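Local coordinates for putative uncharacterized protein (Helicobacter pylori, PDB 3TDG) that is a DsbG-type, thioredoxin-fold oxidoreductase thought to act as a reductase or isomerase on disulfide bonds, at residues S95-S98 / D99-Q102; V65-P69 / D70-N74. All coordinates share one frame; numbering follows the deposited sequence.

Contact 1 of 2, residues S95-S98 / D99-Q102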
loop_
_atom_site.group_PDB
_atom_site.type_symbol
_atom_site.label_atom_id
_atom_site.label_comp_id
_atom_site.label_asym_id
_atom_site.label_seq_id
_atom_site.Cartn_x
_atom_site.Cartn_y
_atom_site.Cartn_z
ATOM N N SER A 95 -12.961 -18.686 17.653
ATOM C CA SER A 95 -13.302 -19.391 18.879
ATOM C C SER A 95 -14.617 -20.137 18.708
ATOM O O SER A 95 -15.483 -19.692 17.937
ATOM C CB SER A 95 -13.411 -18.405 20.041
ATOM O OG SER A 95 -13.704 -19.105 21.230
ATOM N N ASN A 96 -14.771 -21.265 19.409
ATOM C CA ASN A 96 -16.098 -21.884 19.514
ATOM C C ASN A 96 -17.050 -21.015 20.353
ATOM O O ASN A 96 -18.265 -21.210 20.301
ATOM C CB ASN A 96 -16.032 -23.321 20.060
ATOM C CG ASN A 96 -15.781 -23.375 21.572
ATOM O OD1 ASN A 96 -14.975 -22.616 22.113
ATOM N ND2 ASN A 96 -16.467 -24.294 22.251
ATOM N N LYS A 97 -16.501 -20.056 21.110
ATOM C CA LYS A 97 -17.342 -19.134 21.887
ATOM C C LYS A 97 -17.596 -17.867 21.094
ATOM O O LYS A 97 -16.685 -17.046 20.881
ATOM C CB LYS A 97 -16.734 -18.792 23.249
ATOM C CG LYS A 97 -16.135 -19.982 23.989
ATOM C CD LYS A 97 -17.197 -20.989 24.403
ATOM C CE LYS A 97 -17.569 -20.817 25.860
ATOM N NZ LYS A 97 -18.998 -21.192 26.106
ATOM N N SER A 98 -18.842 -17.716 20.656
ATOM C CA SER A 98 -19.277 -16.549 19.886
ATOM C C SER A 98 -19.093 -15.192 20.610
ATOM O O SER A 98 -18.882 -14.164 19.957
ATOM C CB SER A 98 -20.735 -16.718 19.448
ATOM O OG SER A 98 -21.060 -15.745 18.460
ATOM N N ASP A 99 -19.181 -15.192 21.938
ATOM C CA ASP A 99 -18.964 -13.980 22.730
ATOM C C ASP A 99 -17.524 -13.447 22.593
ATOM O O ASP A 99 -17.306 -12.236 22.551
ATOM C CB ASP A 99 -19.276 -14.224 24.210
ATOM C CG ASP A 99 -20.775 -14.423 24.489
ATOM O OD1 ASP A 99 -21.099 -15.292 25.328
ATOM O OD2 ASP A 99 -21.623 -13.713 23.902
ATOM N N ASP A 100 -16.557 -14.353 22.536
ATOM C CA ASP A 100 -15.146 -13.964 22.390
ATOM C C ASP A 100 -14.869 -13.381 21.006
ATOM O O ASP A 100 -14.211 -12.342 20.901
ATOM C CB ASP A 100 -14.214 -15.141 22.666
ATOM C CG ASP A 100 -14.141 -15.510 24.153
ATOM O OD1 ASP A 100 -14.656 -14.764 25.022
ATOM O OD2 ASP A 100 -13.527 -16.557 24.455
ATOM N N VAL A 101 -15.384 -14.052 19.965
ATOM C CA VAL A 101 -15.330 -13.578 18.569
ATOM C C VAL A 101 -15.896 -12.163 18.477
ATOM O O VAL A 101 -15.323 -11.282 17.798
ATOM C CB VAL A 101 -16.105 -14.534 17.589
ATOM C CG1 VAL A 101 -16.171 -13.950 16.172
ATOM C CG2 VAL A 101 -15.480 -15.922 17.574
ATOM N N GLN A 102 -17.008 -11.956 19.185
ATOM C CA GLN A 102 -17.678 -10.667 19.232
ATOM C C GLN A 102 -16.847 -9.620 19.987
ATOM O O GLN A 102 -16.670 -8.501 19.496
ATOM C CB GLN A 102 -19.065 -10.795 19.868
ATOM C CG GLN A 102 -19.533 -9.505 20.520
ATOM C CD GLN A 102 -21.020 -9.444 20.737
ATOM O OE1 GLN A 102 -21.598 -10.256 21.483
ATOM N NE2 GLN A 102 -21.661 -8.465 20.097
HETATM O O HOH W 1 -22.430 -13.169 20.332
#

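Contact 2 of 2, residues V65-P69 / D70-N74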
loop_
_atom_site.group_PDB
_atom_site.type_symbol
_atom_site.label_atom_id
_atom_site.label_comp_id
_atom_site.label_asym_id
_atom_site.label_seq_id
_atom_site.Cartn_x
_atom_site.Cartn_y
_atom_site.Cartn_z
ATOM N N VAL A 65 -5.890 -4.184 26.037
ATOM C CA VAL A 65 -5.563 -3.095 25.117
ATOM C C VAL A 65 -4.559 -2.166 25.798
ATOM O O VAL A 65 -4.718 -1.826 26.979
ATOM C CB VAL A 65 -6.823 -2.335 24.644
ATOM C CG1 VAL A 65 -6.463 -1.194 23.662
ATOM C CG2 VAL A 65 -7.780 -3.316 23.971
ATOM N N ILE A 66 -3.524 -1.784 25.050
ATOM C CA ILE A 66 -2.456 -0.925 25.540
ATOM C C ILE A 66 -2.328 0.285 24.631
ATOM O O ILE A 66 -2.822 0.263 23.509
ATOM C CB ILE A 66 -1.080 -1.678 25.663
ATOM C CG1 ILE A 66 -0.557 -2.182 24.313
ATOM C CG2 ILE A 66 -1.139 -2.804 26.721
ATOM C CD1 ILE A 66 0.179 -1.085 23.475
ATOM N N GLU A 67 -1.683 1.341 25.127
ATOM C CA GLU A 67 -1.362 2.511 24.327
ATOM C C GLU A 67 0.136 2.542 24.069
ATOM O O GLU A 67 0.915 2.466 25.004
ATOM C CB GLU A 67 -1.752 3.779 25.078
ATOM C CG GLU A 67 -1.518 5.051 24.278
ATOM C CD GLU A 67 -1.569 6.285 25.157
ATOM O OE1 GLU A 67 -0.763 6.380 26.115
ATOM O OE2 GLU A 67 -2.427 7.153 24.892
ATOM N N ASP A 68 0.531 2.625 22.802
ATOM C CA ASP A 68 1.942 2.773 22.435
ATOM C C ASP A 68 2.381 4.204 22.851
ATOM O O ASP A 68 1.738 5.166 22.474
ATOM C CB ASP A 68 2.079 2.545 20.925
ATOM C CG ASP A 68 3.512 2.733 20.410
ATOM O OD1 ASP A 68 4.189 3.708 20.791
ATOM O OD2 ASP A 68 3.944 1.910 19.589
ATOM N N PRO A 69 3.457 4.347 23.656
ATOM C CA PRO A 69 3.761 5.713 24.132
ATOM C C PRO A 69 4.301 6.654 23.048
ATOM O O PRO A 69 4.336 7.851 23.260
ATOM C CB PRO A 69 4.815 5.469 25.215
ATOM C CG PRO A 69 5.590 4.269 24.657
ATOM C CD PRO A 69 4.483 3.376 24.091
ATOM N N ASP A 70 4.708 6.119 21.899
ATOM C CA ASP A 70 5.234 6.947 20.807
ATOM C C ASP A 70 4.138 7.386 19.829
ATOM O O ASP A 70 3.981 8.579 19.568
ATOM C CB ASP A 70 6.368 6.228 20.053
ATOM C CG ASP A 70 7.528 5.813 20.973
ATOM O OD1 ASP A 70 8.167 4.770 20.716
ATOM O OD2 ASP A 70 7.798 6.527 21.951
ATOM N N THR A 71 3.381 6.424 19.304
ATOM C CA THR A 71 2.361 6.693 18.296
ATOM C C THR A 71 1.001 7.037 18.904
ATOM O O THR A 71 0.135 7.582 18.216
ATOM C CB THR A 71 2.173 5.470 17.394
ATOM O OG1 THR A 71 1.768 4.355 18.204
ATOM C CG2 THR A 71 3.484 5.131 16.612
ATOM N N LYS A 72 0.825 6.707 20.186
ATOM C CA LYS A 72 -0.470 6.780 20.888
ATOM C C LYS A 72 -1.530 5.808 20.313
ATOM O O LYS A 72 -2.685 5.837 20.738
ATOM C CB LYS A 72 -1.028 8.223 20.964
ATOM C CG LYS A 72 -0.028 9.296 21.418
ATOM C CD LYS A 72 0.455 9.024 22.823
ATOM C CE LYS A 72 1.514 10.032 23.226
ATOM N NZ LYS A 72 2.198 9.526 24.439
ATOM N N TYR A 73 -1.127 4.944 19.376
ATOM C CA TYR A 73 -2.004 3.892 18.856
ATOM C C TYR A 73 -2.432 2.945 19.971
ATOM O O TYR A 73 -1.639 2.626 20.869
ATOM C CB TYR A 73 -1.333 3.110 17.720
ATOM C CG TYR A 73 -1.112 3.930 16.466
ATOM C CD1 TYR A 73 -1.950 5.003 16.157
ATOM C CD2 TYR A 73 -0.089 3.617 15.571
ATOM C CE1 TYR A 73 -1.768 5.752 15.006
ATOM C CE2 TYR A 73 0.102 4.369 14.407
ATOM C CZ TYR A 73 -0.738 5.436 14.143
ATOM O OH TYR A 73 -0.583 6.198 13.008
ATOM N N ASN A 74 -3.706 2.548 19.937
ATOM C CA ASN A 74 -4.230 1.555 20.858
ATOM C C ASN A 74 -4.047 0.191 20.225
ATOM O O ASN A 74 -4.445 -0.020 19.080
ATOM C CB ASN A 74 -5.707 1.788 21.156
ATOM C CG ASN A 74 -5.955 3.015 22.017
ATOM O OD1 ASN A 74 -5.131 3.939 22.099
ATOM N ND2 ASN A 74 -7.113 3.038 22.652
HETATM O O HOH W 2 2.217 1.930 17.406
#

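Contact 1 of 2, residues S95-S98 / D99-Q102
The backbone carbonyl O of Lys97 is met by two amides of the first helical turn, both weakly: Val101 N reaches it at 3.4 Å in an almost straight line, and Asp100 N at 3.2 Å along a bent path (N-H...O angle 129°). One residue on, Gln102 N donates to Ser98 O over 3.0 Å, a sounder bond, and the regular i to i+4 pattern is under way. This is the start of helix 98-129, with Lys97 in the N-cap position. The turn leading into it is an ST turn: Ser95 OG, swung away from its own backbone N (chi1 -178°), accepts from Lys97 N at 3.0 Å. The same hydroxyl is hydrogen-bonded to Ser57 OG. Across the turn Val101 lays its CG2 methyl against Ser95 N at 3.7 Å. Asp100 OD2 lies 4.1 Å from Lys97 CB; OD1 of this acid accepts from Lys56 N and OD2, weakly, from Ser57 N, which ties the helix start to the loop after strand 48-54. A water donates to Gln102 OE1 and lies at a weak 3.5 Å from Ser98 OG. The second subunit adds a bond here, Gln42 NE2 of that chain donating to Ser95 O.

Contact 2 of 2, residues V65-P69 / D70-N74
Asp68 turns its carboxylate into the loop that follows it, where OD1 accepts two backbone amides. Asp70 N meets Asp68 OD1 at 2.7 Å, nearly in line with the C-O bond, which makes an Asx turn. Thr71 N, 3.2 Å from Asp68 OD1, approaches from above the carboxylate plane. The extended first torsion of Asp68 (chi1 178°) carries CG over the turn, and Thr71 OG1 lies against it, 3.2 Å from Asp68 CG. A water joins the two side chains, donating to Asp68 OD2 and also hydrogen-bonded to Thr71 OG1. That hydroxyl in turn accepts from Tyr73 N at 3.2 Å, an ST turn at the exit of the loop. Backbone bonds frame this cluster: Asp68 N to Tyr73 O is 2.9 Å and nearly straight, and Lys72 N returns to Asp68 O at the same length with a more bent geometry. Lys72, bent once at chi2 and extended beyond, passes its CD by Glu67 OE2 until NZ reaches Pro69 O at 3.0 Å. Farther out, Lys45 forms a salt bridge with Asp68 OD2, which would offset some of the negative charge that Asp70 adds nearby, and Arg48 pairs with Glu67. Glu67 and Asn74 form an antiparallel non-hydrogen-bonded pair in a beta hairpin joining strands 62-67 and 74-79, whose loop holds the Asx turn at Asp68 and the ST turn at Thr71.

In the fold
Both contacts show a turn held by side-chain oxygens that accept backbone amides, and both belong to the DsbG N-terminal region, their centres 25 Å apart with nearest atoms about 11 Å from each other. Helix 98-129 connects them: contact 1 forms its beginning, while farther along Thr107, Leu114, Gln118 and Gln119 touch side chains of contact 2. Contact 1 meets the second subunit; contact 2 touches no other chain of the assembly, though a glycerol, probably from the crystallisation liquor, lies about 3 Å from the Tyr73 side chain. Neither includes the Cys159 and Cys162 pair, a CxxC pattern at a helix start consistent with a thioredoxin-type redox site.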